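Local coordinates for protein peptidyl tryptophan dihydroxylase (Pseudomonas putida, PDB 7CTQ) that probably uses its flavin-adenine dinucleotide to dihydroxylate a peptidyl tryptophan, a step essential for biogenesis of the tryptophylquinone cofactor, at residues M186-W196 / R219-D230. Numbering follows the deposited sequence. Where two conformers were deposited one is given.
Sequences MARLEDGRCYW and RADSALVTELFD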
loop_
_atom_site.group_PDB
_atom_site.type_symbol
_atom_site.label_atom_id
_atom_site.label_comp_id
_atom_site.label_asym_id
_atom_site.label_seq_id
_atom_site.Cartn_x
_atom_site.Cartn_y
_atom_site.Cartn_z
ATOM N N MET A 186 -11.338 -1.861 16.766
ATOM C CA MET A 186 -12.119 -3.033 17.149
ATOM C C MET A 186 -13.338 -3.187 16.248
ATOM O O MET A 186 -13.897 -2.203 15.754
ATOM C CB MET A 186 -12.566 -2.958 18.618
ATOM C CG MET A 186 -13.440 -1.763 18.916
ATOM S SD MET A 186 -13.591 -1.458 20.677
ATOM C CE MET A 186 -12.240 -0.311 20.968
ATOM N N ALA A 187 -13.757 -4.440 16.057
ATOM C CA ALA A 187 -14.877 -4.735 15.178
ATOM C C ALA A 187 -15.630 -5.965 15.668
ATOM O O ALA A 187 -15.053 -6.878 16.266
ATOM C CB ALA A 187 -14.414 -4.957 13.737
ATOM N N ARG A 188 -16.926 -5.988 15.376
ATOM C CA ARG A 188 -17.783 -7.123 15.689
ATOM C C ARG A 188 -18.616 -7.428 14.454
ATOM O O ARG A 188 -19.418 -6.593 14.027
ATOM C CB ARG A 188 -18.673 -6.813 16.893
ATOM C CG ARG A 188 -19.541 -7.955 17.348
ATOM C CD ARG A 188 -20.614 -7.438 18.271
ATOM N NE ARG A 188 -21.361 -8.533 18.875
ATOM C CZ ARG A 188 -22.376 -8.362 19.712
ATOM N NH1 ARG A 188 -22.758 -7.132 20.038
ATOM N NH2 ARG A 188 -23.006 -9.417 20.222
ATOM N N LEU A 189 -18.404 -8.601 13.864
ATOM C CA LEU A 189 -19.106 -8.951 12.644
ATOM C C LEU A 189 -20.535 -9.390 12.962
ATOM O O LEU A 189 -20.907 -9.615 14.120
ATOM C CB LEU A 189 -18.362 -10.052 11.893
ATOM C CG LEU A 189 -16.980 -9.693 11.346
ATOM C CD1 LEU A 189 -16.235 -10.957 10.958
ATOM C CD2 LEU A 189 -17.119 -8.775 10.157
ATOM N N GLU A 190 -21.344 -9.509 11.907
ATOM C CA GLU A 190 -22.743 -9.882 12.088
ATOM C C GLU A 190 -22.869 -11.298 12.629
ATOM O O GLU A 190 -23.725 -11.566 13.478
ATOM C CB GLU A 190 -23.502 -9.739 10.772
ATOM C CG GLU A 190 -24.984 -10.024 10.887
ATOM C CD GLU A 190 -25.825 -8.939 10.256
ATOM O OE1 GLU A 190 -26.560 -8.252 10.998
ATOM O OE2 GLU A 190 -25.741 -8.764 9.023
ATOM N N ASP A 191 -22.016 -12.210 12.163
ATOM C CA ASP A 191 -21.969 -13.580 12.659
ATOM C C ASP A 191 -21.306 -13.696 14.034
ATOM O O ASP A 191 -21.032 -14.815 14.482
ATOM C CB ASP A 191 -21.255 -14.490 11.642
ATOM C CG ASP A 191 -19.744 -14.272 11.603
ATOM O OD1 ASP A 191 -19.271 -13.211 12.061
ATOM O OD2 ASP A 191 -19.022 -15.165 11.103
ATOM N N GLY A 192 -21.027 -12.575 14.703
ATOM C CA GLY A 192 -20.537 -12.588 16.063
ATOM C C GLY A 192 -19.033 -12.661 16.231
ATOM O O GLY A 192 -18.556 -12.587 17.370
ATOM N N ARG A 193 -18.271 -12.821 15.149
ATOM C CA ARG A 193 -16.816 -12.790 15.257
ATOM C C ARG A 193 -16.351 -11.415 15.719
ATOM O O ARG A 193 -16.859 -10.387 15.268
ATOM C CB ARG A 193 -16.166 -13.151 13.920
ATOM C CG ARG A 193 -16.128 -14.653 13.642
ATOM C CD ARG A 193 -15.380 -14.980 12.355
ATOM N NE ARG A 193 -15.998 -14.365 11.185
ATOM C CZ ARG A 193 -15.711 -14.699 9.929
ATOM N NH1 ARG A 193 -14.817 -15.647 9.681
ATOM N NH2 ARG A 193 -16.320 -14.087 8.923
ATOM N N CYS A 194 -15.399 -11.401 16.647
ATOM C CA CYS A 194 -14.948 -10.170 17.275
ATOM C C CYS A 194 -13.449 -10.004 17.090
ATOM O O CYS A 194 -12.693 -10.983 17.023
ATOM C CB CYS A 194 -15.288 -10.143 18.758
ATOM S SG CYS A 194 -17.048 -10.142 19.068
ATOM N N TYR A 195 -13.036 -8.738 17.043
ATOM C CA TYR A 195 -11.697 -8.317 16.655
ATOM C C TYR A 195 -11.308 -7.120 17.510
ATOM O O TYR A 195 -12.102 -6.190 17.674
ATOM C CB TYR A 195 -11.675 -7.951 15.160
ATOM C CG TYR A 195 -10.326 -7.571 14.576
ATOM C CD1 TYR A 195 -9.632 -8.452 13.753
ATOM C CD2 TYR A 195 -9.768 -6.321 14.813
ATOM C CE1 TYR A 195 -8.406 -8.103 13.196
ATOM C CE2 TYR A 195 -8.543 -5.969 14.267
ATOM C CZ TYR A 195 -7.865 -6.865 13.467
ATOM O OH TYR A 195 -6.649 -6.515 12.928
ATOM N N TRP A 196 -10.103 -7.149 18.072
ATOM C CA TRP A 196 -9.581 -5.977 18.767
ATOM C C TRP A 196 -8.077 -5.940 18.557
ATOM O O TRP A 196 -7.389 -6.949 18.756
ATOM C CB TRP A 196 -9.919 -6.008 20.259
ATOM C CG TRP A 196 -9.361 -4.881 21.101
ATOM C CD1 TRP A 196 -9.974 -3.698 21.402
ATOM C CD2 TRP A 196 -8.103 -4.867 21.789
ATOM N NE1 TRP A 196 -9.169 -2.941 22.229
ATOM C CE2 TRP A 196 -8.017 -3.645 22.484
ATOM C CE3 TRP A 196 -7.041 -5.773 21.884
ATOM C CZ2 TRP A 196 -6.912 -3.304 23.258
ATOM C CZ3 TRP A 196 -5.943 -5.430 22.651
ATOM C CH2 TRP A 196 -5.889 -4.215 23.326
ATOM N N ARG A 219 -8.148 -4.384 27.195
ATOM C CA ARG A 219 -9.553 -4.513 26.816
ATOM C C ARG A 219 -10.469 -4.273 28.009
ATOM O O ARG A 219 -11.495 -3.590 27.888
ATOM C CB ARG A 219 -9.814 -5.887 26.199
ATOM C CG ARG A 219 -9.174 -6.063 24.842
ATOM C CD ARG A 219 -9.222 -7.502 24.407
ATOM N NE ARG A 219 -10.588 -7.927 24.265
ATOM C CZ ARG A 219 -11.026 -9.154 24.488
ATOM N NH1 ARG A 219 -10.204 -10.125 24.863
ATOM N NH2 ARG A 219 -12.310 -9.396 24.326
ATOM N N ALA A 220 -10.103 -4.802 29.181
ATOM C CA ALA A 220 -10.916 -4.589 30.375
ATOM C C ALA A 220 -10.984 -3.123 30.779
ATOM O O ALA A 220 -11.918 -2.725 31.482
ATOM C CB ALA A 220 -10.366 -5.416 31.538
ATOM N N ASP A 221 -10.024 -2.311 30.355
ATOM C CA ASP A 221 -9.988 -0.918 30.755
ATOM C C ASP A 221 -10.764 -0.010 29.812
ATOM O O ASP A 221 -10.855 1.194 30.071
ATOM C CB ASP A 221 -8.533 -0.438 30.860
ATOM C CG ASP A 221 -7.786 -1.059 32.045
ATOM O OD1 ASP A 221 -8.397 -1.839 32.821
ATOM O OD2 ASP A 221 -6.573 -0.770 32.192
ATOM N N SER A 222 -11.345 -0.544 28.746
ATOM C CA SER A 222 -11.946 0.275 27.699
ATOM C C SER A 222 -13.466 0.258 27.806
ATOM O O SER A 222 -14.088 -0.801 27.652
ATOM C CB SER A 222 -11.515 -0.210 26.315
ATOM O OG SER A 222 -12.260 0.456 25.307
ATOM N N ALA A 223 -14.064 1.436 28.041
ATOM C CA ALA A 223 -15.525 1.540 28.039
ATOM C C ALA A 223 -16.102 1.245 26.662
ATOM O O ALA A 223 -17.231 0.750 26.549
ATOM C CB ALA A 223 -15.964 2.929 28.510
ATOM N N LEU A 224 -15.338 1.533 25.606
ATOM C CA LEU A 224 -15.767 1.199 24.254
ATOM C C LEU A 224 -15.881 -0.308 24.068
ATOM O O LEU A 224 -16.862 -0.794 23.494
ATOM C CB LEU A 224 -14.783 1.795 23.245
ATOM C CG LEU A 224 -15.311 2.421 21.960
ATOM C CD1 LEU A 224 -16.654 3.111 22.182
ATOM C CD2 LEU A 224 -14.284 3.416 21.456
ATOM N N VAL A 225 -14.887 -1.064 24.543
ATOM C CA VAL A 225 -14.960 -2.525 24.475
ATOM C C VAL A 225 -16.219 -3.030 25.183
ATOM O O VAL A 225 -16.923 -3.919 24.681
ATOM C CB VAL A 225 -13.679 -3.150 25.071
ATOM C CG1 VAL A 225 -13.873 -4.628 25.336
ATOM C CG2 VAL A 225 -12.489 -2.944 24.135
ATOM N N THR A 226 -16.541 -2.446 26.342
ATOM C CA THR A 226 -17.699 -2.898 27.117
ATOM C C THR A 226 -18.994 -2.680 26.344
ATOM O O THR A 226 -19.820 -3.595 26.218
ATOM C CB THR A 226 -17.748 -2.169 28.466
ATOM O OG1 THR A 226 -16.593 -2.508 29.245
ATOM C CG2 THR A 226 -18.989 -2.567 29.244
ATOM N N GLU A 227 -19.179 -1.469 25.811
ATOM C CA GLU A 227 -20.377 -1.150 25.041
ATOM C C GLU A 227 -20.524 -2.071 23.840
ATOM O O GLU A 227 -21.567 -2.705 23.651
ATOM C CB GLU A 227 -20.329 0.308 24.588
ATOM C CG GLU A 227 -21.636 0.817 24.001
ATOM C CD GLU A 227 -21.777 2.327 24.083
ATOM O OE1 GLU A 227 -22.926 2.817 24.185
ATOM O OE2 GLU A 227 -20.740 3.026 24.034
ATOM N N LEU A 228 -19.473 -2.170 23.025
ATOM C CA LEU A 228 -19.574 -2.871 21.750
ATOM C C LEU A 228 -19.701 -4.380 21.909
ATOM O O LEU A 228 -20.325 -5.036 21.065
ATOM C CB LEU A 228 -18.356 -2.556 20.882
ATOM C CG LEU A 228 -18.627 -1.565 19.753
ATOM C CD1 LEU A 228 -18.774 -0.165 20.328
ATOM C CD2 LEU A 228 -17.531 -1.622 18.699
ATOM N N PHE A 229 -19.099 -4.957 22.947
ATOM C CA PHE A 229 -19.015 -6.406 23.083
ATOM C C PHE A 229 -19.719 -6.837 24.361
ATOM O O PHE A 229 -19.356 -6.395 25.458
ATOM C CB PHE A 229 -17.559 -6.879 23.093
ATOM C CG PHE A 229 -16.759 -6.420 21.908
ATOM C CD1 PHE A 229 -16.835 -7.097 20.702
ATOM C CD2 PHE A 229 -15.926 -5.320 22.005
ATOM C CE1 PHE A 229 -16.093 -6.680 19.605
ATOM C CE2 PHE A 229 -15.181 -4.890 20.915
ATOM C CZ PHE A 229 -15.262 -5.576 19.712
ATOM N N ASP A 230 -20.711 -7.713 24.221
ATOM C CA ASP A 230 -21.354 -8.287 25.397
ATOM C C ASP A 230 -20.450 -9.336 26.036
ATOM O O ASP A 230 -20.069 -9.214 27.205
ATOM C CB ASP A 230 -22.714 -8.878 25.010
ATOM C CG ASP A 230 -23.504 -7.963 24.084
ATOM O OD1 ASP A 230 -23.473 -6.730 24.289
ATOM O OD2 ASP A 230 -24.144 -8.474 23.141
#
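With CG anti to the carbonyl carbon (chi1 -55°), the Phe229 ring reaches from the end of helix 223-228 onto the hairpin, where Cys194 and Met186 border it. Cys194 SG, set beside its own backbone N (chi1 -64°), lies at the ring edge, 3.5 Å from Phe229 CD1. Met186 SD meets the edge as well, 3.8 Å from Phe229 CE2, a Met-aromatic contact. The unbranched, flexible methionine then bends at chi3, bringing its CE to 4.0 Å from Leu224 CB. Flat and apolar, Phe229 fits between these sulfurs, and Ala187 O also approaches its rim.

Trp196 offers a broad face to the aliphatic part of Arg219, whose CG sits 3.5 Å from the centroid of the six-membered ring, a CH-pi contact, while Val225 CG2 touches CD1 of the indole at 3.8 Å. With an alanine here, Arg219 CG would probably lose the face it lies over, and a gap is likely to open beside Val225 CG2.

Arg188 NH2 bonds chiefly to Ala168 O; its long, extended chain also brings NH2 to 3.3 Å from Asp230 OD2, a salt bridge whose hydrogen bond is bent (138°), OD2 being met from above the carboxylate plane.

Ser222, its short hydroxyl also bonded to Glu177 OE2, N-caps helix 223-228 through Val225 N. The helix packs on an antiparallel beta-hairpin with a type I turn, and Tyr195, on the hairpin's other face, lies about 5 Å from the bound FAD.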